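Local coordinates for hydrazine synthase alpha subunit (Candidatus Kuenenia stuttgartiensis, PDB 5C2V), which catalyses, as the two-heme c alpha subunit of hydrazine synthase, the condensation of hydroxylamine with ammonia to hydrazine, at residues Gln10-Trp15 and Ser22-Gly27; Ile129-Gly134 and Asp262-Ala267; Gly507-Glu512 and Thr517-Leu522. One frame throughout, in Å; residues are numbered along the deposited sequence.

From the N terminus, interaction 1 closes first. It folds the loop at Q10-W15 back onto helix 18-25, so only a short link separates its segments. Interaction 2 closes a much longer loop. It joins the end of strand 124-131 to the turn after strand 256-262, between two sheets of the N-terminal propeller domain. Interaction 3 follows in the heme-binding middle domain and again spans a short link, here between strands 503-510 and 517-522. The three loops lie in series; none nests in or crosses another. The centres of interactions 1 and 2 are about 24 Å apart, those of interactions 2 and 3 are about 29 Å apart, and no two contacts touch.

Interaction 1 (Gln10-Trp15 and Ser22-Gly27); sequences QGKALW and SKEVQG
E24 reaches out from helix 18-25 and brings its carboxylate up to the backbone N of A13 and the bent side chain of K12. One oxygen does nearly all the work. OE2 of E24 accepts a hydrogen bond from the backbone N of A13 at 3.2 Å. The N-H...O angle is 137°, so the bond is bent. The donor comes in on the syn side of the oxygen, somewhat out of the carboxylate plane. The same OE2 forms a long salt bridge with K12 NZ, at 3.5 Å. K12 CE lies slightly nearer, 3.4 Å from E24 OE2, and K12 CD follows at 3.7 Å from that oxygen. The lysine crosses the acid at a slant and touches it with its last methylenes as well as its ammonium group.

Torsions explain this. The K12 chain is bent at both chi2 (-58°) and chi3 (-74°), which curls its end back toward the glutamate. E24 is extended beyond CG, and its CB bond points toward the loop, so it spans the gap between backbones whose CA atoms at K12 and E24 are 8.4 Å apart. A13 CB stands beside the bond, 4.1 Å from E24 OE2. The nearby lysine charge probably favours the ionised form of the carboxylate.

The contact lies at the surface of the chain. Its loop also meets partner subunits: L14 packs on A54 of the gamma subunit and on H276 of the beta subunit. On the helix, K23 has its own salt bridge to D346. A helix glutamate here holds the loop before its own helix through one backbone N-H and one lysine. It sits just before strand 31-37, whose antiparallel pairing with strand 381-387 is consistent with ring closure of the six-bladed beta-propeller.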
loop_
_atom_site.group_PDB
_atom_site.type_symbol
_atom_site.label_atom_id
_atom_site.label_comp_id
_atom_site.label_asym_id
_atom_site.label_seq_id
_atom_site.Cartn_x
_atom_site.Cartn_y
_atom_site.Cartn_z
ATOM N N GLN D 10 17.179 -44.831 17.115
ATOM C CA GLN D 10 16.671 -43.687 17.858
ATOM C C GLN D 10 17.828 -42.776 18.254
ATOM O O GLN D 10 18.774 -43.209 18.912
ATOM C CB GLN D 10 15.899 -44.154 19.095
ATOM C CG GLN D 10 15.558 -43.055 20.089
ATOM C CD GLN D 10 14.904 -43.597 21.346
ATOM O OE1 GLN D 10 14.261 -44.648 21.321
ATOM N NE2 GLN D 10 15.067 -42.884 22.455
ATOM N N GLY D 11 17.745 -41.511 17.854
ATOM C CA GLY D 11 18.815 -40.563 18.101
ATOM C C GLY D 11 19.739 -40.349 16.912
ATOM O O GLY D 11 20.580 -39.452 16.931
ATOM N N LYS D 12 19.584 -41.168 15.875
ATOM C CA LYS D 12 20.419 -41.056 14.680
ATOM C C LYS D 12 19.563 -40.744 13.454
ATOM O O LYS D 12 18.360 -40.993 13.452
ATOM C CB LYS D 12 21.222 -42.340 14.456
ATOM C CG LYS D 12 22.137 -42.715 15.616
ATOM C CD LYS D 12 23.141 -41.614 15.924
ATOM C CE LYS D 12 24.239 -41.549 14.873
ATOM N NZ LYS D 12 25.298 -40.565 15.235
ATOM N N ALA D 13 20.190 -40.201 12.413
ATOM C CA ALA D 13 19.453 -39.727 11.244
ATOM C C ALA D 13 19.770 -40.517 9.977
ATOM O O ALA D 13 20.849 -41.094 9.842
ATOM C CB ALA D 13 19.736 -38.249 11.016
ATOM N N LEU D 14 18.815 -40.534 9.052
ATOM C CA LEU D 14 18.991 -41.192 7.763
ATOM C C LEU D 14 19.835 -40.315 6.843
ATOM O O LEU D 14 19.862 -39.094 6.996
ATOM C CB LEU D 14 17.631 -41.492 7.125
ATOM C CG LEU D 14 17.595 -42.499 5.974
ATOM C CD1 LEU D 14 18.091 -43.859 6.441
ATOM C CD2 LEU D 14 16.190 -42.610 5.402
ATOM N N TRP D 15 20.523 -40.936 5.888
ATOM C CA TRP D 15 21.420 -40.203 4.999
ATOM C C TRP D 15 20.662 -39.331 3.997
ATOM O O TRP D 15 21.259 -38.494 3.322
ATOM C CB TRP D 15 22.347 -41.169 4.255
ATOM C CG TRP D 15 21.639 -42.217 3.447
ATOM C CD1 TRP D 15 21.321 -43.483 3.845
ATOM C CD2 TRP D 15 21.172 -42.093 2.097
ATOM N NE1 TRP D 15 20.682 -44.152 2.830
ATOM C CE2 TRP D 15 20.578 -43.321 1.746
ATOM C CE3 TRP D 15 21.196 -41.061 1.153
ATOM C CZ2 TRP D 15 20.013 -43.546 0.491
ATOM C CZ3 TRP D 15 20.636 -41.287 -0.092
ATOM C CH2 TRP D 15 20.053 -42.519 -0.411
ATOM N N SER D 22 23.665 -33.154 8.868
ATOM C CA SER D 22 24.537 -32.007 9.103
ATOM C C SER D 22 24.841 -31.800 10.586
ATOM O O SER D 22 25.879 -31.245 10.941
ATOM C CB SER D 22 23.915 -30.737 8.517
ATOM O OG SER D 22 23.796 -30.829 7.107
ATOM N N LYS D 23 23.934 -32.249 11.448
ATOM C CA LYS D 23 24.118 -32.100 12.887
ATOM C C LYS D 23 25.204 -33.048 13.401
ATOM O O LYS D 23 25.968 -32.700 14.303
ATOM C CB LYS D 23 22.797 -32.348 13.621
ATOM C CG LYS D 23 21.682 -31.389 13.218
ATOM C CD LYS D 23 20.389 -31.669 13.967
ATOM C CE LYS D 23 20.438 -31.131 15.387
ATOM N NZ LYS D 23 20.511 -29.643 15.411
ATOM N N GLU D 24 25.258 -34.245 12.825
ATOM C CA GLU D 24 26.259 -35.249 13.184
ATOM C C GLU D 24 27.610 -35.035 12.502
ATOM O O GLU D 24 28.662 -35.229 13.111
ATOM C CB GLU D 24 25.737 -36.651 12.851
ATOM C CG GLU D 24 24.463 -37.026 13.589
ATOM C CD GLU D 24 23.724 -38.190 12.951
ATOM O OE1 GLU D 24 24.023 -38.528 11.785
ATOM O OE2 GLU D 24 22.838 -38.765 13.617
ATOM N N VAL D 25 27.574 -34.646 11.231
ATOM C CA VAL D 25 28.780 -34.592 10.411
ATOM C C VAL D 25 29.572 -33.308 10.647
ATOM O O VAL D 25 30.712 -33.179 10.199
ATOM C CB VAL D 25 28.436 -34.714 8.910
ATOM C CG1 VAL D 25 27.967 -33.376 8.359
ATOM C CG2 VAL D 25 29.631 -35.236 8.121
ATOM N N GLN D 26 28.964 -32.365 11.360
ATOM C CA GLN D 26 29.586 -31.071 11.629
ATOM C C GLN D 26 30.933 -31.186 12.338
ATOM O O GLN D 26 31.975 -30.856 11.770
ATOM C CB GLN D 26 28.649 -30.202 12.465
ATOM C CG GLN D 26 29.225 -28.843 12.809
ATOM C CD GLN D 26 28.592 -28.243 14.042
ATOM O OE1 GLN D 26 27.946 -27.197 13.976
ATOM N NE2 GLN D 26 28.775 -28.903 15.179
ATOM N N GLY D 27 30.903 -31.648 13.584
ATOM C CA GLY D 27 32.099 -31.706 14.405
ATOM C C GLY D 27 32.278 -30.421 15.190
ATOM O O GLY D 27 31.580 -29.440 14.941
#

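Interaction 2 (Ile129-Gly134 and Asp262-Ala267); sequences IYYAAG and DNWDGA
Y131 sets its ring atom CE2 against the indole of W264. The closest pair is Y131 CE2 and W264 CG, 3.3 Å apart, over one face of the indole and toward its rim. The two side chains cross at about a right angle. Their rings are tilted by 39°, with 4.6 Å between the centroids of the Y131 ring and the five-membered ring of W264, so the pair is oblique. A133 shares that indole face farther out. Its CB makes a CH-pi contact, 4.3 Å from the centroid of the six-membered ring of W264.

The torsions set this up. W264 has chi1 66°, which places CG between its own N and carbonyl carbon and stands the indole up from the turn. Y131 holds CG opposite its backbone N (chi1 -177°), which sends the ring across to the tryptophan. W264 is the second residue of a type I turn, N263 to G266, closed by a bond from G266 N to N263 O.

Both polar ends are buried and have partners. Y131 OH bonds to G237 O and I397 N, while W264 NE1 bonds to I397 O. The loop at I397 thus pins both rings. R189 adds a cation-pi contact to W264.

Around the pair, L233 of strand 228-233 touches Y131. M165 of strand 154-171 touches both A133 and W264. Helix 196-201 covers them further, with I201 against A133 and W264 and I198 against W264. The contact thus fills the core between strand 124-131, this helix and the turn joining strands 256-262 and 270-273.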
loop_
_atom_site.group_PDB
_atom_site.type_symbol
_atom_site.label_atom_id
_atom_site.label_comp_id
_atom_site.label_asym_id
_atom_site.label_seq_id
_atom_site.Cartn_x
_atom_site.Cartn_y
_atom_site.Cartn_z
ATOM N N ILE D 129 29.847 -20.078 -3.898
ATOM C CA ILE D 129 29.544 -21.215 -3.033
ATOM C C ILE D 129 29.865 -22.521 -3.746
ATOM O O ILE D 129 29.890 -22.578 -4.977
ATOM C CB ILE D 129 28.062 -21.243 -2.590
ATOM C CG1 ILE D 129 27.138 -21.313 -3.808
ATOM C CG2 ILE D 129 27.729 -20.041 -1.715
ATOM C CD1 ILE D 129 25.680 -21.497 -3.458
ATOM N N TYR D 130 30.112 -23.569 -2.967
ATOM C CA TYR D 130 30.375 -24.885 -3.531
ATOM C C TYR D 130 29.091 -25.695 -3.630
ATOM O O TYR D 130 28.325 -25.791 -2.672
ATOM C CB TYR D 130 31.408 -25.644 -2.697
ATOM C CG TYR D 130 32.798 -25.053 -2.752
ATOM C CD1 TYR D 130 33.540 -25.081 -3.926
ATOM C CD2 TYR D 130 33.374 -24.477 -1.628
ATOM C CE1 TYR D 130 34.812 -24.545 -3.981
ATOM C CE2 TYR D 130 34.646 -23.939 -1.672
ATOM C CZ TYR D 130 35.361 -23.976 -2.852
ATOM O OH TYR D 130 36.628 -23.443 -2.903
ATOM N N TYR D 131 28.860 -26.262 -4.805
ATOM C CA TYR D 131 27.746 -27.170 -5.017
ATOM C C TYR D 131 28.305 -28.482 -5.523
ATOM O O TYR D 131 28.905 -28.528 -6.592
ATOM C CB TYR D 131 26.743 -26.590 -6.011
ATOM C CG TYR D 131 25.518 -27.450 -6.216
ATOM C CD1 TYR D 131 24.598 -27.632 -5.193
ATOM C CD2 TYR D 131 25.280 -28.075 -7.433
ATOM C CE1 TYR D 131 23.475 -28.414 -5.373
ATOM C CE2 TYR D 131 24.159 -28.860 -7.623
ATOM C CZ TYR D 131 23.260 -29.025 -6.590
ATOM O OH TYR D 131 22.140 -29.802 -6.771
ATOM N N ALA D 132 28.099 -29.559 -4.783
ATOM C CA ALA D 132 28.778 -30.786 -5.142
ATOM C C ALA D 132 27.912 -31.575 -6.112
ATOM O O ALA D 132 26.887 -32.147 -5.741
ATOM C CB ALA D 132 29.091 -31.592 -3.903
ATOM N N ALA D 133 28.356 -31.596 -7.364
ATOM C CA ALA D 133 27.604 -32.195 -8.457
ATOM C C ALA D 133 28.373 -33.370 -9.032
ATOM O O ALA D 133 29.395 -33.192 -9.693
ATOM C CB ALA D 133 27.322 -31.161 -9.536
ATOM N N GLY D 134 27.873 -34.575 -8.788
ATOM C CA GLY D 134 28.599 -35.774 -9.152
ATOM C C GLY D 134 29.772 -36.002 -8.219
ATOM O O GLY D 134 30.576 -36.908 -8.429
ATOM N N ASP D 262 16.226 -21.789 -7.292
ATOM C CA ASP D 262 16.351 -22.250 -8.670
ATOM C C ASP D 262 17.302 -23.439 -8.734
ATOM O O ASP D 262 18.180 -23.581 -7.886
ATOM C CB ASP D 262 16.850 -21.120 -9.577
ATOM C CG ASP D 262 16.659 -21.424 -11.053
ATOM O OD1 ASP D 262 16.344 -22.583 -11.398
ATOM O OD2 ASP D 262 16.831 -20.500 -11.876
ATOM N N ASN D 263 17.124 -24.292 -9.737
ATOM C CA ASN D 263 18.055 -25.390 -9.959
ATOM C C ASN D 263 19.416 -24.837 -10.360
ATOM O O ASN D 263 19.505 -23.740 -10.911
ATOM C CB ASN D 263 17.524 -26.350 -11.025
ATOM C CG ASN D 263 16.333 -27.155 -10.543
ATOM O OD1 ASN D 263 15.313 -27.248 -11.226
ATOM N ND2 ASN D 263 16.459 -27.746 -9.359
ATOM N N TRP D 264 20.474 -25.593 -10.084
ATOM C CA TRP D 264 21.831 -25.092 -10.281
ATOM C C TRP D 264 22.160 -24.848 -11.754
ATOM O O TRP D 264 23.153 -24.192 -12.070
ATOM C CB TRP D 264 22.848 -26.055 -9.659
ATOM C CG TRP D 264 22.919 -27.401 -10.310
ATOM C CD1 TRP D 264 22.000 -28.406 -10.218
ATOM C CD2 TRP D 264 23.982 -27.902 -11.128
ATOM N NE1 TRP D 264 22.419 -29.495 -10.941
ATOM C CE2 TRP D 264 23.633 -29.212 -11.509
ATOM C CE3 TRP D 264 25.192 -27.367 -11.581
ATOM C CZ2 TRP D 264 24.450 -29.996 -12.321
ATOM C CZ3 TRP D 264 26.001 -28.146 -12.388
ATOM C CH2 TRP D 264 25.627 -29.445 -12.750
ATOM N N ASP D 265 21.336 -25.381 -12.651
ATOM C CA ASP D 265 21.450 -25.058 -14.070
ATOM C C ASP D 265 20.462 -23.964 -14.478
ATOM O O ASP D 265 20.462 -23.515 -15.624
ATOM C CB ASP D 265 21.234 -26.308 -14.927
ATOM C CG ASP D 265 19.888 -26.957 -14.682
ATOM O OD1 ASP D 265 19.375 -26.850 -13.550
ATOM O OD2 ASP D 265 19.343 -27.574 -15.621
ATOM N N GLY D 266 19.626 -23.537 -13.536
ATOM C CA GLY D 266 18.635 -22.509 -13.801
ATOM C C GLY D 266 17.452 -23.012 -14.610
ATOM O O GLY D 266 16.887 -22.282 -15.425
ATOM N N ALA D 267 17.081 -24.267 -14.383
ATOM C CA ALA D 267 15.990 -24.897 -15.119
ATOM C C ALA D 267 14.609 -24.527 -14.581
ATOM O O ALA D 267 13.649 -24.422 -15.344
ATOM C CB ALA D 267 16.163 -26.409 -15.107
#

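Interaction 3 (Gly507-Glu512 and Thr517-Leu522); sequences GYQYVE and TVTSQL
Two successive strands of the heme-binding middle domain, 503-510 and 517-522, meet here through Q509, Y510 and, just past the first strand, V511 on one side and T517 and T519 on the other. They run roughly antiparallel, at 143°, but belong to different sheets: 503-510 pairs with 461-467, while 517-522 pairs with 428-433. Their axes come within 7.1 Å, and no backbone hydrogen bond joins the two segments. Side chains bridge the gap instead.

T517 reaches across with its hydroxyl. OG1 donates to Y510 O at 2.9 Å, with a C=O...O angle of 144°, and stands 31° out of the carbonyl plane. OG1 lies opposite the T517 backbone N, which turns it toward strand 503-510.

Q509 is bent at chi2 and lies obliquely across T519. Its CG is 3.6 Å from V518 O and equally close to T519 CB, while Q509 NE2 lies 3.0 Å from T519 OG1. The polar ends have partners outside the two segments: T519 OG1 is hydrogen-bonded to P591 O, and Q509 NE2 makes a weak bond to F592 O. Both partners lie in the same loop.

On the heme side, the T517 side chain is about 6 Å from the bound heme c and about 7 Å from that of C556, which carries heme #1 covalently. Near the end of 507-512, V511 packs its CG2 methyl 3.9 Å from T517 CB.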
loop_
_atom_site.group_PDB
_atom_site.type_symbol
_atom_site.label_atom_id
_atom_site.label_comp_id
_atom_site.label_asym_id
_atom_site.label_seq_id
_atom_site.Cartn_x
_atom_site.Cartn_y
_atom_site.Cartn_z
ATOM N N GLY D 507 7.040 -12.683 -29.890
ATOM C CA GLY D 507 6.036 -13.098 -30.854
ATOM C C GLY D 507 4.724 -13.513 -30.224
ATOM O O GLY D 507 4.601 -13.553 -29.009
ATOM N N TYR D 508 3.746 -13.848 -31.056
ATOM C CA TYR D 508 2.423 -14.200 -30.557
ATOM C C TYR D 508 2.141 -15.687 -30.709
ATOM O O TYR D 508 2.634 -16.328 -31.637
ATOM C CB TYR D 508 1.347 -13.399 -31.286
ATOM C CG TYR D 508 1.403 -11.909 -31.048
ATOM C CD1 TYR D 508 0.611 -11.314 -30.075
ATOM C CD2 TYR D 508 2.230 -11.093 -31.811
ATOM C CE1 TYR D 508 0.645 -9.949 -29.864
ATOM C CE2 TYR D 508 2.271 -9.727 -31.606
ATOM C CZ TYR D 508 1.478 -9.161 -30.629
ATOM O OH TYR D 508 1.515 -7.803 -30.417
ATOM N N GLN D 509 1.346 -16.237 -29.795
ATOM C CA GLN D 509 0.952 -17.639 -29.900
ATOM C C GLN D 509 -0.521 -17.828 -29.558
ATOM O O GLN D 509 -1.006 -17.277 -28.577
ATOM C CB GLN D 509 1.817 -18.510 -28.989
ATOM C CG GLN D 509 1.624 -19.998 -29.211
ATOM C CD GLN D 509 1.953 -20.418 -30.630
ATOM O OE1 GLN D 509 1.194 -21.149 -31.265
ATOM N NE2 GLN D 509 3.091 -19.955 -31.134
ATOM N N TYR D 510 -1.233 -18.613 -30.360
ATOM C CA TYR D 510 -2.666 -18.797 -30.146
ATOM C C TYR D 510 -2.958 -19.582 -28.869
ATOM O O TYR D 510 -2.101 -20.302 -28.357
ATOM C CB TYR D 510 -3.312 -19.493 -31.350
ATOM C CG TYR D 510 -2.802 -20.891 -31.639
ATOM C CD1 TYR D 510 -3.375 -22.001 -31.029
ATOM C CD2 TYR D 510 -1.764 -21.101 -32.537
ATOM C CE1 TYR D 510 -2.917 -23.280 -31.296
ATOM C CE2 TYR D 510 -1.301 -22.375 -32.811
ATOM C CZ TYR D 510 -1.881 -23.461 -32.187
ATOM O OH TYR D 510 -1.424 -24.730 -32.456
ATOM N N VAL D 511 -4.176 -19.423 -28.359
ATOM C CA VAL D 511 -4.610 -20.121 -27.154
ATOM C C VAL D 511 -5.794 -21.034 -27.465
ATOM O O VAL D 511 -6.732 -20.633 -28.154
ATOM C CB VAL D 511 -4.998 -19.126 -26.036
ATOM C CG1 VAL D 511 -5.610 -19.855 -24.849
ATOM C CG2 VAL D 511 -3.784 -18.324 -25.598
ATOM N N GLU D 512 -5.743 -22.262 -26.955
ATOM C CA GLU D 512 -6.803 -23.237 -27.183
ATOM C C GLU D 512 -8.101 -22.814 -26.503
ATOM O O GLU D 512 -8.095 -21.987 -25.591
ATOM C CB GLU D 512 -6.377 -24.622 -26.688
ATOM C CG GLU D 512 -5.146 -25.188 -27.377
ATOM C CD GLU D 512 -5.414 -25.613 -28.809
ATOM O OE1 GLU D 512 -4.438 -25.834 -29.555
ATOM O OE2 GLU D 512 -6.599 -25.736 -29.186
ATOM N N THR D 517 -2.246 -23.143 -23.640
ATOM C CA THR D 517 -1.356 -22.690 -24.702
ATOM C C THR D 517 0.052 -23.246 -24.512
ATOM O O THR D 517 0.483 -23.499 -23.389
ATOM C CB THR D 517 -1.295 -21.148 -24.777
ATOM O OG1 THR D 517 -0.541 -20.752 -25.930
ATOM C CG2 THR D 517 -0.651 -20.568 -23.527
ATOM N N VAL D 518 0.756 -23.448 -25.619
ATOM C CA VAL D 518 2.124 -23.950 -25.583
ATOM C C VAL D 518 2.901 -23.383 -26.765
ATOM O O VAL D 518 2.347 -23.209 -27.851
ATOM C CB VAL D 518 2.161 -25.500 -25.608
ATOM C CG1 VAL D 518 1.453 -26.038 -26.844
ATOM C CG2 VAL D 518 3.594 -26.014 -25.537
ATOM N N THR D 519 4.178 -23.075 -26.559
ATOM C CA THR D 519 4.977 -22.528 -27.648
ATOM C C THR D 519 6.469 -22.811 -27.524
ATOM O O THR D 519 6.981 -23.116 -26.442
ATOM C CB THR D 519 4.791 -21.002 -27.767
ATOM O OG1 THR D 519 5.237 -20.562 -29.055
ATOM C CG2 THR D 519 5.580 -20.280 -26.688
ATOM N N SER D 520 7.147 -22.711 -28.664
ATOM C CA SER D 520 8.600 -22.751 -28.731
ATOM C C SER D 520 9.117 -21.339 -28.983
ATOM O O SER D 520 8.514 -20.578 -29.740
ATOM C CB SER D 520 9.073 -23.700 -29.834
ATOM O OG SER D 520 8.503 -24.988 -29.685
ATOM N N GLN D 521 10.232 -20.990 -28.352
ATOM C CA GLN D 521 10.754 -19.633 -28.428
ATOM C C GLN D 521 12.230 -19.569 -28.060
ATOM O O GLN D 521 12.853 -20.589 -27.775
ATOM C CB GLN D 521 9.960 -18.712 -27.507
ATOM C CG GLN D 521 10.109 -19.072 -26.042
ATOM C CD GLN D 521 9.554 -18.009 -25.124
ATOM O OE1 GLN D 521 8.401 -17.599 -25.254
ATOM N NE2 GLN D 521 10.377 -17.548 -24.194
ATOM N N LEU D 522 12.772 -18.355 -28.049
ATOM C CA LEU D 522 14.169 -18.122 -27.703
ATOM C C LEU D 522 14.487 -18.577 -26.282
ATOM O O LEU D 522 13.615 -18.590 -25.413
ATOM C CB LEU D 522 14.516 -16.640 -27.857
ATOM C CG LEU D 522 14.476 -16.025 -29.254
ATOM C CD1 LEU D 522 14.323 -14.516 -29.162
ATOM C CD2 LEU D 522 15.735 -16.383 -30.022
#